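Local coordinates for periplasmic sugar-binding protein (PDB 4RXU) that binds beta-D-glucopyranose between its two lobes and probably serves as the solute-binding component of an ABC-type sugar transporter, at residues Thr325-Gly329 with Lys330-Pro334; Phe67-Ser71 with Ser72-Lys76. All coordinates share one frame; numbering follows the deposited sequence. Where two conformers were deposited one is given.

Contact 1 (Thr325-Gly329 with Lys330-Pro334)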
loop_
_atom_site.group_PDB
_atom_site.type_symbol
_atom_site.label_atom_id
_atom_site.label_comp_id
_atom_site.label_asym_id
_atom_site.label_seq_id
_atom_site.Cartn_x
_atom_site.Cartn_y
_atom_site.Cartn_z
ATOM N N THR A 325 7.207 11.879 -12.032
ATOM C CA THR A 325 6.061 11.211 -12.684
ATOM C C THR A 325 5.993 9.727 -12.325
ATOM O O THR A 325 7.002 9.118 -11.915
ATOM C CB THR A 325 6.103 11.320 -14.231
ATOM O OG1 THR A 325 7.296 10.723 -14.736
ATOM C CG2 THR A 325 5.949 12.818 -14.713
ATOM N N TYR A 326 4.799 9.154 -12.497
ATOM C CA TYR A 326 4.644 7.709 -12.488
ATOM C C TYR A 326 4.019 7.326 -13.802
ATOM O O TYR A 326 3.004 7.873 -14.195
ATOM C CB TYR A 326 3.728 7.204 -11.366
ATOM C CG TYR A 326 4.339 7.179 -9.986
ATOM C CD1 TYR A 326 4.748 8.351 -9.357
ATOM C CD2 TYR A 326 4.494 5.990 -9.308
ATOM C CE1 TYR A 326 5.311 8.328 -8.089
ATOM C CE2 TYR A 326 5.044 5.955 -8.039
ATOM C CZ TYR A 326 5.469 7.119 -7.441
ATOM O OH TYR A 326 6.002 7.044 -6.171
ATOM N N ASN A 327 4.597 6.339 -14.462
ATOM C CA ASN A 327 4.018 5.871 -15.685
ATOM C C ASN A 327 2.840 4.965 -15.417
ATOM O O ASN A 327 2.874 4.070 -14.557
ATOM C CB ASN A 327 5.043 5.110 -16.514
ATOM C CG ASN A 327 4.486 4.680 -17.867
ATOM O OD1 ASN A 327 4.006 3.559 -18.044
ATOM N ND2 ASN A 327 4.478 5.604 -18.797
ATOM N N ASN A 328 1.801 5.159 -16.213
ATOM C CA ASN A 328 0.568 4.401 -16.015
ATOM C C ASN A 328 0.194 3.509 -17.208
ATOM O O ASN A 328 -0.914 2.991 -17.269
ATOM C CB ASN A 328 -0.570 5.360 -15.662
ATOM C CG ASN A 328 -1.231 5.959 -16.875
ATOM O OD1 ASN A 328 -0.650 5.984 -17.963
ATOM N ND2 ASN A 328 -2.478 6.390 -16.718
ATOM N N GLY A 329 1.150 3.283 -18.105
ATOM C CA GLY A 329 0.928 2.486 -19.322
ATOM C C GLY A 329 0.702 3.308 -20.580
ATOM O O GLY A 329 0.989 2.864 -21.710
ATOM N N LYS A 330 0.186 4.509 -20.379
ATOM C CA LYS A 330 -0.060 5.472 -21.471
ATOM C C LYS A 330 0.567 6.848 -21.290
ATOM O O LYS A 330 0.854 7.537 -22.285
ATOM C CB LYS A 330 -1.552 5.655 -21.697
ATOM C CG LYS A 330 -2.212 4.416 -22.274
ATOM C CD LYS A 330 -1.784 4.118 -23.704
ATOM C CE LYS A 330 -2.520 2.911 -24.278
ATOM N NZ LYS A 330 -1.984 1.647 -23.692
ATOM N N LYS A 331 0.798 7.244 -20.043
ATOM C CA LYS A 331 1.218 8.600 -19.723
ATOM C C LYS A 331 2.145 8.554 -18.524
ATOM O O LYS A 331 1.966 7.739 -17.633
ATOM C CB LYS A 331 -0.030 9.460 -19.420
ATOM C CG LYS A 331 0.229 10.841 -18.852
ATOM C CD LYS A 331 -1.083 11.577 -18.672
ATOM C CE LYS A 331 -0.834 12.981 -18.194
ATOM N NZ LYS A 331 -2.101 13.721 -18.230
ATOM N N ASP A 332 3.149 9.426 -18.539
ATOM C CA ASP A 332 3.884 9.784 -17.334
ATOM C C ASP A 332 3.102 10.820 -16.527
ATOM O O ASP A 332 3.094 11.995 -16.834
ATOM C CB ASP A 332 5.262 10.330 -17.695
ATOM C CG ASP A 332 6.214 9.250 -18.200
ATOM O OD1 ASP A 332 5.967 8.032 -17.988
ATOM O OD2 ASP A 332 7.228 9.647 -18.808
ATOM N N VAL A 333 2.389 10.352 -15.517
ATOM C CA VAL A 333 1.459 11.216 -14.793
ATOM C C VAL A 333 2.238 12.037 -13.772
ATOM O O VAL A 333 2.979 11.463 -12.966
ATOM C CB VAL A 333 0.393 10.380 -14.038
ATOM C CG1 VAL A 333 -0.565 11.296 -13.261
ATOM C CG2 VAL A 333 -0.353 9.451 -14.998
ATOM N N PRO A 334 2.072 13.374 -13.793
ATOM C CA PRO A 334 2.707 14.226 -12.788
ATOM C C PRO A 334 2.376 13.800 -11.354
ATOM O O PRO A 334 1.210 13.598 -11.011
ATOM C CB PRO A 334 2.162 15.624 -13.103
ATOM C CG PRO A 334 1.811 15.572 -14.551
ATOM C CD PRO A 334 1.316 14.171 -14.778
#
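Y326 and V333 face each other as an antiparallel hydrogen-bonded pair, Y326 N giving to V333 O at 3.0 Å and V333 N returning to Y326 O at 2.9 Å, while the short strand axes run at 147°. N327 and D332 form the next, non-hydrogen-bonded pair, and their side chains rise on the same face of the hairpin. There ND2 of N327 reaches OD1 of D332 at 3.0 Å, nearly straight and in the asparagine's own amide plane, but on the anti side and well out of the plane of a carboxylate turned 79° from that amide. The oxygen of the same amide, N327 OD1, accepts from the backbone N of G329, which lies above its plane, closing an Asx turn. N328 works inside the bend: with CG lodged between its backbone N and carbonyl carbon (chi1 85°), OD1 accepts K331 N at 2.8 Å and K330 N at 3.0 Å from opposite faces of its plane. Its ND2 bonds the carbonyl oxygens of I121 and T124, tying the turn to a neighbouring loop. With an alanine here, the N-H groups of K330 and K331 would probably lose their shared acceptor, and the carbonyls of I121 and T124 their side-chain donor. N328 N also gives to K331 O at 2.9 Å. Together these form a beta hairpin of strands 325-327 and 332-343, its bend braced by the Asx turn at N327, within the mixed sheet.

Contact 2 (Phe67-Ser71 with Ser72-Lys76)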
loop_
_atom_site.group_PDB
_atom_site.type_symbol
_atom_site.label_atom_id
_atom_site.label_comp_id
_atom_site.label_asym_id
_atom_site.label_seq_id
_atom_site.Cartn_x
_atom_site.Cartn_y
_atom_site.Cartn_z
ATOM N N PHE A 67 -17.670 5.604 -1.388
ATOM C CA PHE A 67 -16.906 4.361 -1.471
ATOM C C PHE A 67 -17.472 3.518 -2.611
ATOM O O PHE A 67 -18.665 3.516 -2.875
ATOM C CB PHE A 67 -16.930 3.550 -0.157
ATOM C CG PHE A 67 -16.006 4.084 0.903
ATOM C CD1 PHE A 67 -16.411 5.101 1.754
ATOM C CD2 PHE A 67 -14.699 3.582 1.036
ATOM C CE1 PHE A 67 -15.558 5.603 2.722
ATOM C CE2 PHE A 67 -13.847 4.088 1.995
ATOM C CZ PHE A 67 -14.275 5.095 2.834
ATOM N N SER A 68 -16.595 2.735 -3.211
ATOM C CA SER A 68 -16.907 1.918 -4.369
ATOM C C SER A 68 -17.204 0.453 -4.083
ATOM O O SER A 68 -17.518 -0.297 -5.007
ATOM C CB SER A 68 -15.782 2.049 -5.386
ATOM O OG SER A 68 -15.646 3.416 -5.771
ATOM N N GLN A 69 -17.081 0.037 -2.829
ATOM C CA GLN A 69 -17.390 -1.341 -2.408
ATOM C C GLN A 69 -16.663 -2.411 -3.194
ATOM O O GLN A 69 -17.181 -3.504 -3.454
ATOM C CB GLN A 69 -18.867 -1.570 -2.489
ATOM C CG GLN A 69 -19.553 -0.473 -1.736
ATOM C CD GLN A 69 -20.982 -0.526 -2.004
ATOM O OE1 GLN A 69 -21.492 0.174 -2.878
ATOM N NE2 GLN A 69 -21.662 -1.386 -1.282
ATOM N N GLY A 70 -15.454 -2.070 -3.583
ATOM C CA GLY A 70 -14.593 -2.993 -4.294
ATOM C C GLY A 70 -15.096 -3.345 -5.669
ATOM O O GLY A 70 -14.775 -4.410 -6.173
ATOM N N SER A 71 -15.905 -2.455 -6.256
ATOM C CA SER A 71 -16.503 -2.665 -7.574
ATOM C C SER A 71 -16.129 -1.559 -8.542
ATOM O O SER A 71 -16.484 -0.396 -8.326
ATOM C CB SER A 71 -18.019 -2.702 -7.467
ATOM O OG SER A 71 -18.613 -2.624 -8.745
ATOM N N SER A 72 -15.506 -1.930 -9.661
ATOM C CA SER A 72 -15.190 -0.927 -10.683
ATOM C C SER A 72 -16.455 -0.344 -11.297
ATOM O O SER A 72 -16.498 0.832 -11.679
ATOM C CB SER A 72 -14.344 -1.496 -11.798
ATOM O OG SER A 72 -13.093 -1.907 -11.325
ATOM N N ALA A 73 -17.504 -1.152 -11.386
ATOM C CA ALA A 73 -18.733 -0.645 -11.950
ATOM C C ALA A 73 -19.372 0.384 -11.012
ATOM O O ALA A 73 -19.880 1.427 -11.462
ATOM C CB ALA A 73 -19.697 -1.792 -12.248
ATOM N N LYS A 74 -19.338 0.109 -9.714
ATOM C CA LYS A 74 -19.890 1.075 -8.755
ATOM C C LYS A 74 -19.018 2.328 -8.717
ATOM O O LYS A 74 -19.511 3.433 -8.614
ATOM C CB LYS A 74 -20.000 0.479 -7.361
ATOM C CG LYS A 74 -20.552 1.437 -6.322
ATOM C CD LYS A 74 -21.989 1.809 -6.609
ATOM C CE LYS A 74 -22.664 2.689 -5.571
ATOM N NZ LYS A 74 -22.935 2.024 -4.288
ATOM N N GLU A 75 -17.709 2.137 -8.784
ATOM C CA GLU A 75 -16.787 3.259 -8.852
ATOM C C GLU A 75 -17.130 4.229 -9.991
ATOM O O GLU A 75 -17.199 5.433 -9.813
ATOM C CB GLU A 75 -15.390 2.682 -9.006
ATOM C CG GLU A 75 -14.299 3.698 -9.234
ATOM C CD GLU A 75 -13.012 2.946 -9.435
ATOM O OE1 GLU A 75 -12.675 2.655 -10.615
ATOM O OE2 GLU A 75 -12.391 2.577 -8.410
ATOM N N LYS A 76 -17.410 3.656 -11.147
ATOM C CA LYS A 76 -17.750 4.461 -12.292
ATOM C C LYS A 76 -19.064 5.200 -12.038
ATOM O O LYS A 76 -19.161 6.387 -12.369
ATOM C CB LYS A 76 -17.817 3.636 -13.583
ATOM C CG LYS A 76 -17.994 4.516 -14.807
ATOM C CD LYS A 76 -17.997 3.710 -16.077
ATOM C CE LYS A 76 -17.842 4.595 -17.307
ATOM N NZ LYS A 76 -18.991 5.529 -17.339
HETATM O O HOH W 1 -12.894 3.535 -5.967
#
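Q69 OE1 and K74 NZ make the shortest direct bond between the two segments, 2.7 Å, linking the turn after strand 61-67 to the N-terminus of helix 72-84. The link belongs to a strand-turn-helix connection in which S71 is the N-cap and S68 to S71 form a type I' turn, closed by S71 N on S68 O. The lysine ammonium meets the glutamine oxygen almost head-on to its carbonyl (C=O to donor angle 166°). K74 manages this because CG stands anti to the backbone N (chi1 179°) and the chain then bends at chi2 and again at chi4, curling its end back over the turn; on the way CB passes S68 O at 3.5 Å.

The cap itself is made by S71. Its OG accepts K74 N at 3.0 Å in a nearly straight bond (166°), satisfying an amide of the first helical turn that has no earlier helical carbonyl to use. The carbonyl of the same serine continues the pattern, S71 O accepting E75 N at 2.9 Å, so the cap residue holds two successive amides, one by side chain and one by backbone.

On the buried flank, S68 OG lies against E75, 3.3 Å from its CB. This hydroxyl is also hydrogen-bonded to N78 OD1 of the helix, while E75 OE2 accepts from the backbone N of H95, fixing the carboxylate toward the neighbouring loop. A single water completes the bridge between the two side chains, joining S68 OG, at 2.8 Å, to E75 OE2, at 2.7 Å.

Both contacts are local, closing turns between consecutive elements of the same lobe, and their nearest atoms are about 12 Å apart. Contact 1 is a surface hairpin joining strand 325-327 to strand 332-343; contact 2, partly buried, joins strand 61-67 to helix 72-84. The strands involved, 61-67, 325-327 and 332-343, belong to one mixed sheet. Their chemistry follows their place: asparagine and aspartate side chains back up strand pairing in contact 1, whereas contact 2 satisfies a helix start with a serine cap and adds a water bridge on its buried flank. The side chains of Y326 and F67 lie about 10 Å from the bound glucose and are not among the residues lining its pocket.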